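Local coordinates for uncharacterized protein (Bordetella bronchiseptica, PDB 4XG0) that probably acts as a kinase of acid-sugar catabolism, as a member of the DUF1537 family with a sugar-binding N-terminal and a nucleotide-binding C-terminal domain, at residues A[49-62]-A[67-79]. Residues are numbered along the deposited sequence; the frame is centred on the assembly and turned at random.
Sequences GWATQLSVGGAEQA and AVRQAEVLAVTTH
E72 turns CG beside its backbone N (chi1 -57°) and then runs on extended through chi2, which carries its carboxylate past W50 to the backbone of A51. There OE2 offers its anti lone pair to A51 N at 2.9 Å in an almost straight bond (176°). The indole of W50, also swung beside its own N, meets E72 edge-on, CE3 lying 3.6 Å from E72 CB; ring and carboxylate planes are 59° apart. A glutamate suits the place because its other oxygen, OE1, forms a salt bridge with R424, while W50 NE1 is bonded to A247 O. A51 O accepts two N-H groups, from V73 at the start of the neighbouring strand and from E72 just before it.

Beyond this, strands 52-54 and 73-77 pair in parallel, the bonds alternating from Q53 N to V73 O, A75 N to Q53 O and S55 N to A75 O (2.9 Å). T52 and V73 point the same way side by side, and V73 CG2 packs 3.6 Å from W50 CB; residues branched at CB, such as threonine and valine, suit extended backbone, and T52 OG1 donates to W50 O from above the carbonyl plane. On the opposite face L74 reaches A62, its CD1 3.7 Å from A62 CB, and A59 CB meets V76 CG1 at the same distance. Small alanines let helix 59-64 lie close over these branched side chains.

The strands and this helix form a beta-alpha-beta crossover at the rim of the parallel sheet in the sugar-binding domain. Strand 52-54 is outermost within the chain, and 73-77 bonds on its other side to strand 28-32. Helix 35-47 packs against T52 and L54, whereas helix 85-101 meets L74 on the other face.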
loop_
_atom_site.group_PDB
_atom_site.type_symbol
_atom_site.label_atom_id
_atom_site.label_comp_id
_atom_site.label_asym_id
_atom_site.label_seq_id
_atom_site.Cartn_x
_atom_site.Cartn_y
_atom_site.Cartn_z
ATOM N N GLY A 49 -0.949 -8.522 3.652
ATOM C CA GLY A 49 0.112 -9.386 4.093
ATOM C C GLY A 49 0.624 -9.258 5.507
ATOM O O GLY A 49 1.478 -10.036 5.917
ATOM N N TRP A 50 0.130 -8.271 6.238
ATOM C CA TRP A 50 0.575 -8.046 7.611
ATOM C C TRP A 50 0.009 -9.073 8.595
ATOM O O TRP A 50 -1.192 -9.311 8.630
ATOM C CB TRP A 50 0.157 -6.666 8.069
ATOM C CG TRP A 50 0.758 -5.513 7.318
ATOM C CD1 TRP A 50 0.151 -4.764 6.316
ATOM C CD2 TRP A 50 2.055 -4.938 7.511
ATOM N NE1 TRP A 50 1.021 -3.792 5.898
ATOM C CE2 TRP A 50 2.172 -3.851 6.619
ATOM C CE3 TRP A 50 3.121 -5.213 8.376
ATOM C CZ2 TRP A 50 3.341 -3.049 6.555
ATOM C CZ3 TRP A 50 4.285 -4.414 8.305
ATOM C CH2 TRP A 50 4.359 -3.325 7.411
ATOM N N ALA A 51 0.870 -9.642 9.430
ATOM C CA ALA A 51 0.421 -10.451 10.552
ATOM C C ALA A 51 -0.218 -9.515 11.569
ATOM O O ALA A 51 0.444 -8.612 12.102
ATOM C CB ALA A 51 1.587 -11.198 11.178
ATOM N N THR A 52 -1.509 -9.725 11.813
ATOM C CA THR A 52 -2.344 -8.720 12.490
ATOM C C THR A 52 -3.060 -9.338 13.684
ATOM O O THR A 52 -3.647 -10.414 13.577
ATOM C CB THR A 52 -3.385 -8.162 11.528
ATOM O OG1 THR A 52 -2.728 -7.541 10.421
ATOM C CG2 THR A 52 -4.277 -7.146 12.216
ATOM N N GLN A 53 -2.966 -8.686 14.834
ATOM C CA GLN A 53 -3.654 -9.134 16.025
ATOM C C GLN A 53 -4.736 -8.142 16.393
ATOM O O GLN A 53 -4.543 -6.951 16.211
ATOM C CB GLN A 53 -2.675 -9.229 17.182
ATOM C CG GLN A 53 -1.590 -10.208 17.012
ATOM C CD GLN A 53 -1.841 -11.513 17.745
ATOM O OE1 GLN A 53 -2.749 -11.617 18.576
ATOM N NE2 GLN A 53 -1.017 -12.514 17.450
ATOM N N LEU A 54 -5.858 -8.642 16.890
ATOM C CA LEU A 54 -7.018 -7.808 17.216
ATOM C C LEU A 54 -7.420 -8.035 18.651
ATOM O O LEU A 54 -7.514 -9.194 19.095
ATOM C CB LEU A 54 -8.187 -8.157 16.269
ATOM C CG LEU A 54 -9.565 -7.524 16.538
ATOM C CD1 LEU A 54 -9.571 -6.075 16.116
ATOM C CD2 LEU A 54 -10.669 -8.294 15.812
ATOM N N SER A 55 -7.596 -6.943 19.400
ATOM C CA SER A 55 -8.187 -6.995 20.742
ATOM C C SER A 55 -9.639 -6.509 20.696
ATOM O O SER A 55 -9.941 -5.497 20.061
ATOM C CB SER A 55 -7.410 -6.142 21.762
ATOM O OG SER A 55 -6.034 -6.473 21.769
ATOM N N VAL A 56 -10.524 -7.241 21.371
ATOM C CA VAL A 56 -11.942 -6.896 21.423
ATOM C C VAL A 56 -12.084 -5.853 22.506
ATOM O O VAL A 56 -13.159 -5.274 22.700
ATOM C CB VAL A 56 -12.823 -8.137 21.704
ATOM C CG1 VAL A 56 -14.244 -7.740 22.014
ATOM C CG2 VAL A 56 -12.799 -9.082 20.489
ATOM N N GLY A 57 -10.978 -5.622 23.209
ATOM C CA GLY A 57 -10.852 -4.484 24.100
ATOM C C GLY A 57 -9.624 -3.633 23.778
ATOM O O GLY A 57 -9.376 -3.273 22.612
ATOM N N GLY A 58 -8.842 -3.332 24.818
ATOM C CA GLY A 58 -7.660 -2.490 24.693
ATOM C C GLY A 58 -6.370 -3.265 24.467
ATOM O O GLY A 58 -6.394 -4.484 24.283
ATOM N N ALA A 59 -5.239 -2.558 24.508
ATOM C CA ALA A 59 -3.966 -3.121 24.044
ATOM C C ALA A 59 -3.185 -3.840 25.128
ATOM O O ALA A 59 -2.358 -4.688 24.819
ATOM C CB ALA A 59 -3.087 -2.029 23.446
ATOM N N GLU A 60 -3.416 -3.468 26.383
ATOM C CA GLU A 60 -2.650 -4.009 27.503
ATOM C C GLU A 60 -2.626 -5.535 27.456
ATOM O O GLU A 60 -1.561 -6.155 27.424
ATOM C CB GLU A 60 -3.248 -3.535 28.825
ATOM C CG GLU A 60 -2.537 -4.071 30.052
ATOM C CD GLU A 60 -3.346 -3.870 31.317
ATOM O OE1 GLU A 60 -3.366 -4.795 32.156
ATOM O OE2 GLU A 60 -3.963 -2.788 31.466
ATOM N N GLN A 61 -3.815 -6.127 27.458
ATOM C CA GLN A 61 -3.972 -7.566 27.295
ATOM C C GLN A 61 -3.043 -8.113 26.214
ATOM O O GLN A 61 -2.259 -9.036 26.453
ATOM C CB GLN A 61 -5.424 -7.878 26.920
ATOM C CG GLN A 61 -6.373 -7.926 28.103
ATOM C CD GLN A 61 -6.122 -9.126 28.992
ATOM O OE1 GLN A 61 -5.584 -10.142 28.546
ATOM N NE2 GLN A 61 -6.504 -9.015 30.260
ATOM N N ALA A 62 -3.144 -7.529 25.022
ATOM C CA ALA A 62 -2.400 -7.990 23.856
ATOM C C ALA A 62 -0.886 -7.902 24.047
ATOM O O ALA A 62 -0.167 -8.854 23.743
ATOM C CB ALA A 62 -2.823 -7.190 22.613
ATOM N N ALA A 67 2.882 -13.199 22.219
ATOM C CA ALA A 67 2.426 -13.393 20.843
ATOM C C ALA A 67 2.438 -12.089 20.049
ATOM O O ALA A 67 2.277 -12.109 18.830
ATOM C CB ALA A 67 1.039 -14.008 20.817
ATOM N N VAL A 68 2.619 -10.962 20.736
ATOM C CA VAL A 68 2.768 -9.685 20.049
ATOM C C VAL A 68 4.173 -9.536 19.494
ATOM O O VAL A 68 4.438 -8.655 18.684
ATOM C CB VAL A 68 2.460 -8.493 20.961
ATOM C CG1 VAL A 68 1.051 -8.609 21.486
ATOM C CG2 VAL A 68 3.473 -8.396 22.090
ATOM N N ARG A 69 5.083 -10.386 19.946
ATOM C CA ARG A 69 6.391 -10.468 19.322
ATOM C C ARG A 69 6.143 -10.877 17.882
ATOM O O ARG A 69 6.797 -10.400 16.950
ATOM C CB ARG A 69 7.269 -11.505 20.031
ATOM N N GLN A 70 5.170 -11.765 17.716
ATOM C CA GLN A 70 4.827 -12.302 16.416
ATOM C C GLN A 70 4.264 -11.183 15.551
ATOM O O GLN A 70 4.709 -10.986 14.421
ATOM C CB GLN A 70 3.795 -13.428 16.558
ATOM N N ALA A 71 3.298 -10.448 16.094
ATOM C CA ALA A 71 2.472 -9.554 15.266
ATOM C C ALA A 71 3.139 -8.260 14.841
ATOM O O ALA A 71 3.844 -7.613 15.619
ATOM C CB ALA A 71 1.192 -9.234 15.968
ATOM N N GLU A 72 2.884 -7.909 13.583
ATOM C CA GLU A 72 3.377 -6.696 12.951
ATOM C C GLU A 72 2.403 -5.536 13.181
ATOM O O GLU A 72 2.809 -4.379 13.385
ATOM C CB GLU A 72 3.585 -6.969 11.456
ATOM C CG GLU A 72 4.555 -8.155 11.193
ATOM C CD GLU A 72 4.677 -8.554 9.715
ATOM O OE1 GLU A 72 5.734 -8.214 9.148
ATOM O OE2 GLU A 72 3.753 -9.195 9.133
ATOM N N VAL A 73 1.111 -5.865 13.198
ATOM C CA VAL A 73 0.023 -4.864 13.366
ATOM C C VAL A 73 -0.833 -5.255 14.553
ATOM O O VAL A 73 -1.230 -6.408 14.687
ATOM C CB VAL A 73 -0.894 -4.817 12.115
ATOM C CG1 VAL A 73 -2.060 -3.837 12.264
ATOM C CG2 VAL A 73 -0.099 -4.514 10.887
ATOM N N LEU A 74 -1.098 -4.287 15.437
ATOM C CA LEU A 74 -1.979 -4.518 16.581
ATOM C C LEU A 74 -3.139 -3.542 16.516
ATOM O O LEU A 74 -2.910 -2.345 16.498
ATOM C CB LEU A 74 -1.234 -4.351 17.908
ATOM C CG LEU A 74 -2.059 -4.476 19.206
ATOM C CD1 LEU A 74 -3.022 -5.670 19.259
ATOM C CD2 LEU A 74 -1.131 -4.525 20.423
ATOM N N ALA A 75 -4.361 -4.078 16.470
ATOM C CA ALA A 75 -5.595 -3.292 16.401
ATOM C C ALA A 75 -6.422 -3.406 17.671
ATOM O O ALA A 75 -6.629 -4.494 18.229
ATOM C CB ALA A 75 -6.427 -3.709 15.200
ATOM N N VAL A 76 -6.901 -2.256 18.154
ATOM C CA VAL A 76 -7.615 -2.208 19.409
ATOM C C VAL A 76 -8.841 -1.311 19.274
ATOM O O VAL A 76 -8.889 -0.467 18.398
ATOM C CB VAL A 76 -6.718 -1.638 20.518
ATOM C CG1 VAL A 76 -5.413 -2.386 20.535
ATOM C CG2 VAL A 76 -6.463 -0.162 20.282
ATOM N N THR A 77 -9.827 -1.527 20.135
ATOM C CA THR A 77 -10.966 -0.632 20.194
ATOM C C THR A 77 -11.003 0.063 21.549
ATOM O O THR A 77 -10.767 -0.552 22.607
ATOM C CB THR A 77 -12.311 -1.334 19.983
ATOM O OG1 THR A 77 -13.360 -0.401 20.280
ATOM C CG2 THR A 77 -12.443 -2.537 20.887
ATOM N N THR A 78 -11.288 1.350 21.530
ATOM C CA THR A 78 -11.377 2.095 22.786
ATOM C C THR A 78 -12.809 2.118 23.317
ATOM O O THR A 78 -13.065 2.695 24.363
ATOM C CB THR A 78 -10.910 3.544 22.593
ATOM O OG1 THR A 78 -11.527 4.068 21.423
ATOM C CG2 THR A 78 -9.404 3.629 22.428
ATOM N N HIS A 79 -13.745 1.506 22.590
ATOM C CA HIS A 79 -15.191 1.622 22.890
ATOM C C HIS A 79 -15.587 3.015 23.359
ATOM O O HIS A 79 -16.328 3.144 24.339
ATOM C CB HIS A 79 -15.637 0.641 23.978
ATOM C CG HIS A 79 -14.791 -0.586 24.090
ATOM N ND1 HIS A 79 -15.186 -1.811 23.587
ATOM C CD2 HIS A 79 -13.595 -0.794 24.687
ATOM C CE1 HIS A 79 -14.261 -2.710 23.857
ATOM N NE2 HIS A 79 -13.283 -2.125 24.525
#